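Local atomic coordinates of quinoline 2-oxidoreductase large subunit (Pseudomonas putida, PDB entry 1T3Q), a protein that catalyses the hydroxylation of quinoline at carbon 2, as a molybdenum hydroxylase subunit carrying a molybdopterin cytosine dinucleotide cofactor. Residues S486-T498 against P601-D613. Residues are numbered along the deposited sequence; the frame is centred on the assembly and turned at random.
Sequences SATVRIDPTGKVT and PFAEVVGAAYFAD
Ile491, at the end of strand 486-491, packs against helix 602-611. Its CG2 lies 3.5 Å from Val606 CG2 and also touches Phe602 CZ, while its carbonyl O accepts a hydrogen bond of 2.6 Å from Tyr610 OH. That hydroxyl stands 22° out of the carbonyl plane, and the bond ties the strand end to the C-terminal part of the helix. The CB of Asp492 points away from the helix, and its carboxylate is held within the hairpin: OD1 forms a salt bridge with Arg490 NE, and OD2 takes a hydrogen bond from Thr498 OG1 on its syn lone pair. Pro493 lies over one face of the Tyr610 ring, its CG 3.6 Å from the centroid, a CH-pi contact; its CB reaches Phe611 CE1. A water donates to both Pro493 O and Ala603 O, bridging turn and helix. The type I turn from Asp492 to Gly495 brings Gly495 CA within 4.4 Å of Ala603 CA, and Gly495 O meets the edge of the Phe602 ring 3.3 Å from CE2. CG of Phe602 is anti to the backbone N (chi1 -178°), which carries the CE2-CZ side of the ring to Gly495 O and Ile491 CG2; Val606 CG2 covers one face. This beta hairpin, in the molybdopterin cofactor-binding domain, borders the second subunit, whose Arg230 pairs with Asp492 OD1 and Glu241 with Thr494 OG1. Strand 486-491 runs nearly perpendicular to the helix (96°), between strands 497-501 and 625-629, and helix 549-576 packs against both Ile491 and Ala609.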
loop_
_atom_site.group_PDB
_atom_site.type_symbol
_atom_site.label_atom_id
_atom_site.label_comp_id
_atom_site.label_asym_id
_atom_site.label_seq_id
_atom_site.Cartn_x
_atom_site.Cartn_y
_atom_site.Cartn_z
ATOM N N SER B 486 3.308 -13.126 20.099
ATOM C CA SER B 486 4.533 -13.547 19.447
ATOM C C SER B 486 5.250 -12.390 18.771
ATOM O O SER B 486 4.659 -11.349 18.489
ATOM C CB SER B 486 4.236 -14.637 18.412
ATOM O OG SER B 486 3.537 -14.114 17.290
ATOM N N ALA B 487 6.540 -12.582 18.537
ATOM C CA ALA B 487 7.362 -11.592 17.862
ATOM C C ALA B 487 8.249 -12.380 16.928
ATOM O O ALA B 487 8.531 -13.553 17.173
ATOM C CB ALA B 487 8.215 -10.822 18.863
ATOM N N THR B 488 8.672 -11.744 15.844
ATOM C CA THR B 488 9.552 -12.397 14.905
ATOM C C THR B 488 10.796 -11.540 14.801
ATOM O O THR B 488 10.720 -10.310 14.841
ATOM C CB THR B 488 8.901 -12.544 13.515
ATOM O OG1 THR B 488 7.756 -13.403 13.616
ATOM C CG2 THR B 488 9.884 -13.145 12.527
ATOM N N VAL B 489 11.942 -12.199 14.704
ATOM C CA VAL B 489 13.209 -11.503 14.585
ATOM C C VAL B 489 14.014 -12.175 13.495
ATOM O O VAL B 489 14.184 -13.398 13.495
ATOM C CB VAL B 489 14.013 -11.545 15.908
ATOM C CG1 VAL B 489 15.396 -10.942 15.695
ATOM C CG2 VAL B 489 13.278 -10.771 16.986
ATOM N N ARG B 490 14.486 -11.371 12.551
ATOM C CA ARG B 490 15.301 -11.865 11.460
ATOM C C ARG B 490 16.595 -11.085 11.447
ATOM O O ARG B 490 16.590 -9.863 11.585
ATOM C CB ARG B 490 14.611 -11.655 10.105
ATOM C CG ARG B 490 15.503 -12.003 8.905
ATOM C CD ARG B 490 14.781 -11.754 7.580
ATOM N NE ARG B 490 14.579 -10.327 7.335
ATOM C CZ ARG B 490 13.675 -9.829 6.496
ATOM N NH1 ARG B 490 12.877 -10.639 5.811
ATOM N NH2 ARG B 490 13.561 -8.518 6.350
ATOM N N ILE B 491 17.701 -11.794 11.301
ATOM C CA ILE B 491 18.984 -11.129 11.202
ATOM C C ILE B 491 19.200 -11.087 9.704
ATOM O O ILE B 491 19.319 -12.128 9.061
ATOM C CB ILE B 491 20.125 -11.937 11.849
ATOM C CG1 ILE B 491 19.837 -12.152 13.337
ATOM C CG2 ILE B 491 21.450 -11.184 11.663
ATOM C CD1 ILE B 491 20.886 -13.004 14.056
ATOM N N ASP B 492 19.211 -9.889 9.135
ATOM C CA ASP B 492 19.411 -9.757 7.703
ATOM C C ASP B 492 20.861 -10.126 7.360
ATOM O O ASP B 492 21.755 -9.988 8.195
ATOM C CB ASP B 492 19.052 -8.327 7.284
ATOM C CG ASP B 492 17.599 -7.992 7.601
ATOM O OD1 ASP B 492 16.704 -8.584 6.962
ATOM O OD2 ASP B 492 17.348 -7.163 8.502
ATOM N N PRO B 493 21.104 -10.615 6.131
ATOM C CA PRO B 493 22.430 -11.023 5.653
ATOM C C PRO B 493 23.593 -10.083 5.962
ATOM O O PRO B 493 24.678 -10.542 6.313
ATOM C CB PRO B 493 22.216 -11.199 4.155
ATOM C CG PRO B 493 20.810 -11.692 4.085
ATOM C CD PRO B 493 20.097 -10.781 5.066
ATOM N N THR B 494 23.376 -8.777 5.836
ATOM C CA THR B 494 24.447 -7.820 6.099
ATOM C C THR B 494 24.660 -7.537 7.582
ATOM O O THR B 494 25.499 -6.714 7.947
ATOM C CB THR B 494 24.203 -6.482 5.364
ATOM O OG1 THR B 494 22.973 -5.897 5.813
ATOM C CG2 THR B 494 24.130 -6.716 3.864
ATOM N N GLY B 495 23.903 -8.218 8.437
ATOM C CA GLY B 495 24.054 -8.015 9.867
ATOM C C GLY B 495 23.061 -7.058 10.506
ATOM O O GLY B 495 23.180 -6.742 11.688
ATOM N N LYS B 496 22.095 -6.578 9.731
ATOM C CA LYS B 496 21.092 -5.677 10.274
ATOM C C LYS B 496 19.989 -6.552 10.864
ATOM O O LYS B 496 19.969 -7.759 10.628
ATOM C CB LYS B 496 20.554 -4.752 9.176
ATOM C CG LYS B 496 21.625 -3.854 8.559
ATOM C CD LYS B 496 22.362 -3.056 9.629
ATOM C CE LYS B 496 23.322 -2.030 9.032
ATOM N NZ LYS B 496 24.379 -2.641 8.186
ATOM N N VAL B 497 19.085 -5.955 11.633
ATOM C CA VAL B 497 18.027 -6.724 12.283
ATOM C C VAL B 497 16.617 -6.215 11.986
ATOM O O VAL B 497 16.345 -5.022 12.095
ATOM C CB VAL B 497 18.232 -6.723 13.812
ATOM C CG1 VAL B 497 17.169 -7.561 14.490
ATOM C CG2 VAL B 497 19.621 -7.251 14.150
ATOM N N THR B 498 15.725 -7.139 11.629
ATOM C CA THR B 498 14.331 -6.810 11.329
ATOM C C THR B 498 13.430 -7.494 12.352
ATOM O O THR B 498 13.393 -8.723 12.435
ATOM C CB THR B 498 13.931 -7.287 9.923
ATOM O OG1 THR B 498 14.776 -6.663 8.950
ATOM C CG2 THR B 498 12.471 -6.928 9.630
ATOM N N PRO B 601 33.544 -10.017 13.524
ATOM C CA PRO B 601 32.426 -9.077 13.537
ATOM C C PRO B 601 31.109 -9.821 13.297
ATOM O O PRO B 601 31.074 -10.841 12.611
ATOM C CB PRO B 601 32.773 -8.097 12.413
ATOM C CG PRO B 601 33.707 -8.869 11.531
ATOM C CD PRO B 601 34.542 -9.643 12.509
ATOM N N PHE B 602 30.040 -9.312 13.894
ATOM C CA PHE B 602 28.715 -9.898 13.765
ATOM C C PHE B 602 28.351 -10.135 12.294
ATOM O O PHE B 602 27.887 -11.216 11.922
ATOM C CB PHE B 602 27.697 -8.958 14.415
ATOM C CG PHE B 602 26.282 -9.470 14.397
ATOM C CD1 PHE B 602 25.918 -10.578 15.156
ATOM C CD2 PHE B 602 25.304 -8.814 13.653
ATOM C CE1 PHE B 602 24.592 -11.026 15.179
ATOM C CE2 PHE B 602 23.974 -9.251 13.667
ATOM C CZ PHE B 602 23.618 -10.361 14.434
ATOM N N ALA B 603 28.575 -9.121 11.462
ATOM C CA ALA B 603 28.255 -9.209 10.038
ATOM C C ALA B 603 28.981 -10.353 9.335
ATOM O O ALA B 603 28.446 -10.953 8.403
ATOM C CB ALA B 603 28.574 -7.889 9.350
ATOM N N GLU B 604 30.195 -10.661 9.778
ATOM C CA GLU B 604 30.953 -11.738 9.153
ATOM C C GLU B 604 30.375 -13.112 9.489
ATOM O O GLU B 604 30.312 -13.987 8.627
ATOM C CB GLU B 604 32.428 -11.680 9.570
ATOM C CG GLU B 604 33.287 -12.746 8.896
ATOM C CD GLU B 604 34.762 -12.632 9.247
ATOM O OE1 GLU B 604 35.552 -13.474 8.770
ATOM O OE2 GLU B 604 35.136 -11.704 9.993
ATOM N N VAL B 605 29.952 -13.303 10.735
ATOM C CA VAL B 605 29.372 -14.583 11.136
ATOM C C VAL B 605 28.042 -14.760 10.406
ATOM O O VAL B 605 27.768 -15.810 9.832
ATOM C CB VAL B 605 29.110 -14.645 12.659
ATOM C CG1 VAL B 605 28.547 -16.018 13.035
ATOM C CG2 VAL B 605 30.397 -14.383 13.420
ATOM N N VAL B 606 27.221 -13.719 10.436
ATOM C CA VAL B 606 25.926 -13.752 9.770
ATOM C C VAL B 606 26.129 -14.004 8.282
ATOM O O VAL B 606 25.409 -14.797 7.678
ATOM C CB VAL B 606 25.159 -12.427 9.984
ATOM C CG1 VAL B 606 23.883 -12.399 9.129
ATOM C CG2 VAL B 606 24.813 -12.275 11.458
ATOM N N GLY B 607 27.114 -13.328 7.695
ATOM C CA GLY B 607 27.393 -13.513 6.282
ATOM C C GLY B 607 27.632 -14.980 5.970
ATOM O O GLY B 607 27.105 -15.519 4.991
ATOM N N ALA B 608 28.420 -15.636 6.816
ATOM C CA ALA B 608 28.734 -17.051 6.644
ATOM C C ALA B 608 27.507 -17.934 6.868
ATOM O O ALA B 608 27.341 -18.951 6.200
ATOM C CB ALA B 608 29.860 -17.462 7.611
ATOM N N ALA B 609 26.652 -17.553 7.812
ATOM C CA ALA B 609 25.451 -18.339 8.088
ATOM C C ALA B 609 24.580 -18.405 6.842
ATOM O O ALA B 609 24.024 -19.455 6.508
ATOM C CB ALA B 609 24.665 -17.722 9.246
ATOM N N TYR B 610 24.467 -17.278 6.150
ATOM C CA TYR B 610 23.657 -17.204 4.941
ATOM C C TYR B 610 24.309 -17.778 3.698
ATOM O O TYR B 610 23.702 -18.575 2.980
ATOM C CB TYR B 610 23.289 -15.750 4.618
ATOM C CG TYR B 610 22.052 -15.235 5.314
ATOM C CD1 TYR B 610 22.131 -14.608 6.556
ATOM C CD2 TYR B 610 20.792 -15.393 4.731
ATOM C CE1 TYR B 610 20.984 -14.152 7.201
ATOM C CE2 TYR B 610 19.646 -14.945 5.364
ATOM C CZ TYR B 610 19.745 -14.328 6.596
ATOM O OH TYR B 610 18.607 -13.898 7.228
ATOM N N PHE B 611 25.555 -17.380 3.463
ATOM C CA PHE B 611 26.252 -17.744 2.239
ATOM C C PHE B 611 27.534 -18.570 2.263
ATOM O O PHE B 611 28.214 -18.636 1.244
ATOM C CB PHE B 611 26.529 -16.451 1.465
ATOM C CG PHE B 611 25.353 -15.509 1.416
ATOM C CD1 PHE B 611 25.456 -14.220 1.930
ATOM C CD2 PHE B 611 24.146 -15.907 0.844
ATOM C CE1 PHE B 611 24.373 -13.338 1.874
ATOM C CE2 PHE B 611 23.059 -15.033 0.783
ATOM C CZ PHE B 611 23.174 -13.746 1.298
ATOM N N ALA B 612 27.880 -19.191 3.386
ATOM C CA ALA B 612 29.104 -19.995 3.433
ATOM C C ALA B 612 28.842 -21.364 4.053
ATOM O O ALA B 612 29.280 -21.662 5.161
ATOM C CB ALA B 612 30.192 -19.258 4.206
ATOM N N ASP B 613 28.114 -22.176 3.297
ATOM C CA ASP B 613 27.720 -23.536 3.647
ATOM C C ASP B 613 28.824 -24.377 4.304
ATOM O O ASP B 613 28.569 -25.149 5.231
ATOM C CB ASP B 613 27.233 -24.206 2.355
ATOM C CG ASP B 613 26.848 -25.644 2.542
ATOM O OD1 ASP B 613 27.746 -26.476 2.778
ATOM O OD2 ASP B 613 25.643 -25.945 2.440
HETATM O O HOH W 1 27.183 -9.973 6.272
#